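Local coordinates for protein bifunctional enzyme IspD/IspF (Campylobacter jejuni, PDB 1W55) that makes 4-diphosphocytidyl-2-C-methyl-D-erythritol from CTP and methylerythritol 4-phosphate, and cyclises its 2-phosphate to methylerythritol 2,4-cyclodiphosphate with release of CMP in isoprenoid precursor synthesis, at residues V51-N56 with K81-L86; S5-A10 with E85-E90. All blocks are in the same frame, centred on the assembly; numbering follows the deposited sequence.

Contact 1: residues V51-N56 with K81-L86; sequences VVTSSN and KKALEL
V51 in the parallel strand 50-54 and A83 in the last turns of helix 76-84 bring strand and helix together, their CA atoms 6.7 Å apart. Both CB atoms point across the gap, and the small A83 methyl lets the helix settle close to the sheet. A83 CB lies 3.7 Å from V51 CG1 and 3.8 Å from T53 CG2, so one methyl meets two strand residues that face the same side of the sheet. V51 has CG1 anti to its backbone N (chi1 -178°), which leaves both branches turned to the helix side: CG1 reaches A83, and CG1 and CG2 together receive L86, whose CD2 is 4.0 Å from V51 CG1. The backbone bond from L86 N to A83 O, 3.0 Å, holds L86 close behind A83. The L86 side chain also touches E68 and I70 of strand 68-71, next in the sheet. T53 divides its work. With chi1 at 68° its OG1 stands between backbone N and carbonyl carbon, while CG2 is given to A83; OG1 bonds to A10 N and to O2 of the bound cytidine monophosphate. I7 of strand 4-9 touches A83 as well, extending the apolar layer along the sheet. Across the two segments the attraction is thus purely van der Waals, the packing of a helix on a Rossmann-like nucleotidyltransferase sheet, and T53 faces both ways, its methyl in the apolar layer and its hydroxyl at the nucleotide.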
# COMPACT_ATOMS: atom_id res chain seq x y z
N VAL A 51 15.72 -29.40 -19.12
CA VAL A 51 14.78 -30.11 -19.97
C VAL A 51 13.34 -29.79 -19.56
O VAL A 51 13.03 -29.73 -18.38
CB VAL A 51 15.04 -31.64 -19.97
CG1 VAL A 51 14.07 -32.38 -20.91
CG2 VAL A 51 16.49 -31.94 -20.37
N VAL A 52 12.49 -29.56 -20.55
CA VAL A 52 11.06 -29.36 -20.30
C VAL A 52 10.28 -30.39 -21.10
O VAL A 52 10.41 -30.47 -22.32
CB VAL A 52 10.59 -27.94 -20.71
CG1 VAL A 52 9.10 -27.74 -20.40
CG2 VAL A 52 11.43 -26.85 -20.04
N THR A 53 9.46 -31.18 -20.42
CA THR A 53 8.57 -32.10 -21.13
C THR A 53 7.33 -31.34 -21.55
O THR A 53 6.84 -30.49 -20.80
CB THR A 53 8.20 -33.32 -20.27
OG1 THR A 53 7.36 -32.90 -19.19
CG2 THR A 53 9.42 -33.93 -19.60
N SER A 54 6.82 -31.64 -22.73
CA SER A 54 5.80 -30.81 -23.34
C SER A 54 4.87 -31.61 -24.26
O SER A 54 5.28 -32.58 -24.88
CB SER A 54 6.47 -29.68 -24.13
OG SER A 54 5.50 -28.79 -24.66
N SER A 55 3.60 -31.18 -24.31
CA SER A 55 2.62 -31.69 -25.27
C SER A 55 2.40 -30.68 -26.39
O SER A 55 1.56 -30.90 -27.27
CB SER A 55 1.27 -31.93 -24.58
OG SER A 55 1.35 -33.04 -23.71
N ASN A 56 3.15 -29.58 -26.35
CA ASN A 56 3.05 -28.50 -27.33
C ASN A 56 4.43 -27.91 -27.62
O ASN A 56 4.66 -26.71 -27.38
CB ASN A 56 2.13 -27.37 -26.83
CG ASN A 56 0.87 -27.87 -26.15
OD1 ASN A 56 -0.23 -27.76 -26.69
ND2 ASN A 56 1.02 -28.38 -24.93
N LYS A 81 10.89 -40.34 -17.54
CA LYS A 81 11.80 -41.37 -18.06
C LYS A 81 12.40 -40.96 -19.40
O LYS A 81 13.61 -41.12 -19.62
CB LYS A 81 11.07 -42.72 -18.17
CG LYS A 81 11.82 -43.80 -18.95
CD LYS A 81 11.05 -45.11 -18.95
CE LYS A 81 11.97 -46.29 -19.28
NZ LYS A 81 11.34 -47.58 -18.89
N LYS A 82 11.57 -40.42 -20.28
CA LYS A 82 12.04 -39.95 -21.58
C LYS A 82 13.02 -38.79 -21.44
O LYS A 82 14.05 -38.76 -22.09
CB LYS A 82 10.88 -39.56 -22.49
CG LYS A 82 9.96 -40.71 -22.89
CD LYS A 82 8.68 -40.20 -23.54
CE LYS A 82 8.96 -39.64 -24.94
NZ LYS A 82 7.71 -39.18 -25.61
N ALA A 83 12.70 -37.84 -20.56
CA ALA A 83 13.56 -36.68 -20.36
C ALA A 83 14.90 -37.05 -19.72
O ALA A 83 15.92 -36.42 -19.99
CB ALA A 83 12.85 -35.61 -19.53
N LEU A 84 14.89 -38.07 -18.86
CA LEU A 84 16.13 -38.55 -18.23
C LEU A 84 17.19 -39.05 -19.22
O LEU A 84 18.39 -38.94 -18.94
CB LEU A 84 15.85 -39.62 -17.17
CG LEU A 84 15.28 -39.14 -15.83
CD1 LEU A 84 14.63 -40.29 -15.09
CD2 LEU A 84 16.35 -38.48 -14.97
N GLU A 85 16.77 -39.58 -20.36
CA GLU A 85 17.71 -40.04 -21.39
C GLU A 85 18.55 -38.89 -21.95
O GLU A 85 19.54 -39.12 -22.65
CB GLU A 85 16.98 -40.82 -22.50
CG GLU A 85 16.49 -42.19 -22.07
CD GLU A 85 17.59 -43.09 -21.51
OE1 GLU A 85 18.38 -43.64 -22.31
OE2 GLU A 85 17.68 -43.24 -20.27
N LEU A 86 18.15 -37.67 -21.63
CA LEU A 86 18.89 -36.47 -22.03
C LEU A 86 19.93 -36.05 -20.97
O LEU A 86 20.78 -35.19 -21.23
CB LEU A 86 17.90 -35.33 -22.31
CG LEU A 86 17.55 -34.91 -23.76
CD1 LEU A 86 17.62 -36.05 -24.79
CD2 LEU A 86 16.18 -34.20 -23.83

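Contact 2: residues S5-A10 with E85-E90; sequences SLIMLA and ELIDSE. With C (cytidine-5'-monophosphate), chain D.
S5, near the start of strand 4-9, meets the loop that leads from helix 76-84 into strand 91-96, and its CA lies 6.4 Å from that of S89. Its CB packs 3.7 Å from I87 CD1, while CG2 of the same isoleucine lies beside both CB and OG of the serine. S89 OG bonds to the carbonyl of F91 and lies 3.0 Å from S5 OG, so the two serines and the start of strand 91-96 form a small polar cluster. A water 2.8 Å from S5 OG accepts a bond from D88 N and so bridges the strand to the loop backbone. I7, two residues on and facing the same way, is apolar: its CD1 comes to 3.9 Å from I87 CG1, the two side chains meeting at a slant. I87 has CG1 anti to its carbonyl carbon (chi1 -50°), so that CG1 and CD1 extend between S5 and I7 and touch both. Beyond I87, the I7 side chain continues onto L80 of helix 76-84. L9, farther along, leaves the loop behind and enters the nucleotide pocket. Its carbonyl oxygen accepts a bond of 2.6 Å from O3' of the cytidine monophosphate, and its CB lies 3.7 Å from the ribose O4'. A10 follows with its CA against O2' of the ribose. Close serine hydroxyls and a bridging water thus link the beginning of the strand to the loop, I87 packs against S5 and I7 beyond them, and the far end offers backbone and methylene groups to the ribose.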
# COMPACT_ATOMS: atom_id res chain seq x y z
N SER A 5 21.45 -31.34 -13.29
CA SER A 5 20.59 -30.85 -14.36
C SER A 5 19.18 -30.63 -13.83
O SER A 5 18.88 -30.98 -12.69
CB SER A 5 20.57 -31.85 -15.53
OG SER A 5 21.85 -31.97 -16.12
N LEU A 6 18.32 -30.03 -14.64
CA LEU A 6 16.94 -29.75 -14.24
C LEU A 6 15.96 -30.31 -15.26
O LEU A 6 16.13 -30.10 -16.47
CB LEU A 6 16.72 -28.24 -14.04
CG LEU A 6 15.29 -27.75 -13.74
CD1 LEU A 6 14.83 -28.22 -12.37
CD2 LEU A 6 15.15 -26.22 -13.86
N ILE A 7 14.97 -31.07 -14.78
CA ILE A 7 13.84 -31.48 -15.61
C ILE A 7 12.57 -30.84 -15.09
O ILE A 7 12.16 -31.07 -13.94
CB ILE A 7 13.69 -33.02 -15.67
CG1 ILE A 7 14.93 -33.69 -16.27
CG2 ILE A 7 12.42 -33.40 -16.45
CD1 ILE A 7 14.91 -35.23 -16.18
N MET A 8 11.95 -30.01 -15.93
CA MET A 8 10.65 -29.42 -15.62
C MET A 8 9.57 -30.25 -16.28
O MET A 8 9.58 -30.47 -17.49
CB MET A 8 10.58 -27.96 -16.10
CG MET A 8 11.59 -27.01 -15.44
SD MET A 8 11.46 -26.89 -13.63
CE MET A 8 9.78 -26.23 -13.44
N LEU A 9 8.62 -30.73 -15.48
CA LEU A 9 7.58 -31.60 -16.00
C LEU A 9 6.35 -30.76 -16.36
O LEU A 9 5.67 -30.27 -15.48
CB LEU A 9 7.24 -32.70 -14.98
CG LEU A 9 8.36 -33.73 -14.74
CD1 LEU A 9 8.02 -34.63 -13.59
CD2 LEU A 9 8.66 -34.58 -15.99
N ALA A 10 6.06 -30.63 -17.65
CA ALA A 10 5.06 -29.68 -18.12
C ALA A 10 4.16 -30.25 -19.22
O ALA A 10 3.49 -29.50 -19.93
CB ALA A 10 5.74 -28.40 -18.62
N GLU A 85 16.77 -39.58 -20.36
CA GLU A 85 17.71 -40.04 -21.39
C GLU A 85 18.55 -38.89 -21.95
O GLU A 85 19.54 -39.12 -22.65
CB GLU A 85 16.98 -40.82 -22.50
CG GLU A 85 16.49 -42.19 -22.07
CD GLU A 85 17.59 -43.09 -21.51
OE1 GLU A 85 18.38 -43.64 -22.31
OE2 GLU A 85 17.68 -43.24 -20.27
N LEU A 86 18.15 -37.67 -21.63
CA LEU A 86 18.89 -36.47 -22.03
C LEU A 86 19.93 -36.05 -20.97
O LEU A 86 20.78 -35.19 -21.23
CB LEU A 86 17.90 -35.33 -22.31
CG LEU A 86 17.55 -34.91 -23.76
CD1 LEU A 86 17.62 -36.05 -24.79
CD2 LEU A 86 16.18 -34.20 -23.83
N ILE A 87 19.87 -36.66 -19.79
CA ILE A 87 20.70 -36.25 -18.66
C ILE A 87 21.89 -37.17 -18.46
O ILE A 87 21.74 -38.39 -18.44
CB ILE A 87 19.85 -36.20 -17.35
CG1 ILE A 87 18.55 -35.41 -17.56
CG2 ILE A 87 20.68 -35.67 -16.16
CD1 ILE A 87 18.74 -33.96 -18.00
N ASP A 88 23.08 -36.58 -18.30
CA ASP A 88 24.27 -37.37 -17.98
C ASP A 88 25.05 -36.86 -16.76
O ASP A 88 26.13 -37.36 -16.47
CB ASP A 88 25.19 -37.54 -19.22
CG ASP A 88 25.70 -36.21 -19.77
OD1 ASP A 88 25.94 -35.26 -18.99
OD2 ASP A 88 25.90 -36.03 -21.00
N SER A 89 24.48 -35.88 -16.06
CA SER A 89 25.06 -35.40 -14.80
C SER A 89 24.69 -36.35 -13.67
O SER A 89 23.68 -37.05 -13.75
CB SER A 89 24.60 -33.96 -14.50
OG SER A 89 23.21 -33.89 -14.20
N GLU A 90 25.51 -36.38 -12.61
CA GLU A 90 25.29 -37.24 -11.46
C GLU A 90 23.92 -37.01 -10.79
O GLU A 90 23.27 -37.97 -10.34
CB GLU A 90 26.40 -37.06 -10.41
CG GLU A 90 26.47 -38.20 -9.39
CD GLU A 90 27.46 -37.97 -8.26
OE1 GLU A 90 28.30 -37.05 -8.35
OE2 GLU A 90 27.40 -38.73 -7.26
OP3 C D . -0.12 -33.76 -10.60
P C D . 0.14 -34.63 -11.81
OP1 C D . -1.02 -34.64 -12.78
OP2 C D . 0.74 -35.98 -11.50
O5' C D . 1.25 -33.82 -12.65
C5' C D . 2.53 -33.51 -12.11
C4' C D . 3.40 -32.86 -13.17
O4' C D . 3.79 -33.80 -14.19
C3' C D . 2.70 -31.71 -13.88
O3' C D . 3.62 -30.63 -13.93
C2' C D . 2.42 -32.22 -15.28
O2' C D . 2.47 -31.20 -16.27
C1' C D . 3.53 -33.25 -15.48
N1 C D . 3.09 -34.32 -16.38
C2 C D . 3.90 -34.64 -17.48
O2 C D . 4.98 -34.02 -17.68
N3 C D . 3.49 -35.61 -18.32
C4 C D . 2.32 -36.28 -18.12
N4 C D . 1.93 -37.25 -18.98
C5 C D . 1.51 -35.97 -17.03
C6 C D . 1.92 -34.97 -16.16
O HOH W 1 22.93 -33.50 -18.19

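Both contacts are buried and stand side by side, their centres 8 Å apart, in the cytidylyltransferase part of the chain. Strands 50-54 and 4-9 are parallel neighbours in one sheet, joined by probable backbone bonds from M8 N to V51 O and from V51 N to L6 O. Contact 1 packs the end of helix 76-84 on that sheet through hydrocarbon alone; contact 2 follows the chain onward into the loop, where the apolar patch gives way to serine hydroxyls and water. L84 CD2, 3.7 Å from I7 CD1, carries the packing from one to the other. Each strand also supplies the nucleotide pocket, contact 1 through a side-chain hydroxyl and contact 2 mainly through main-chain atoms.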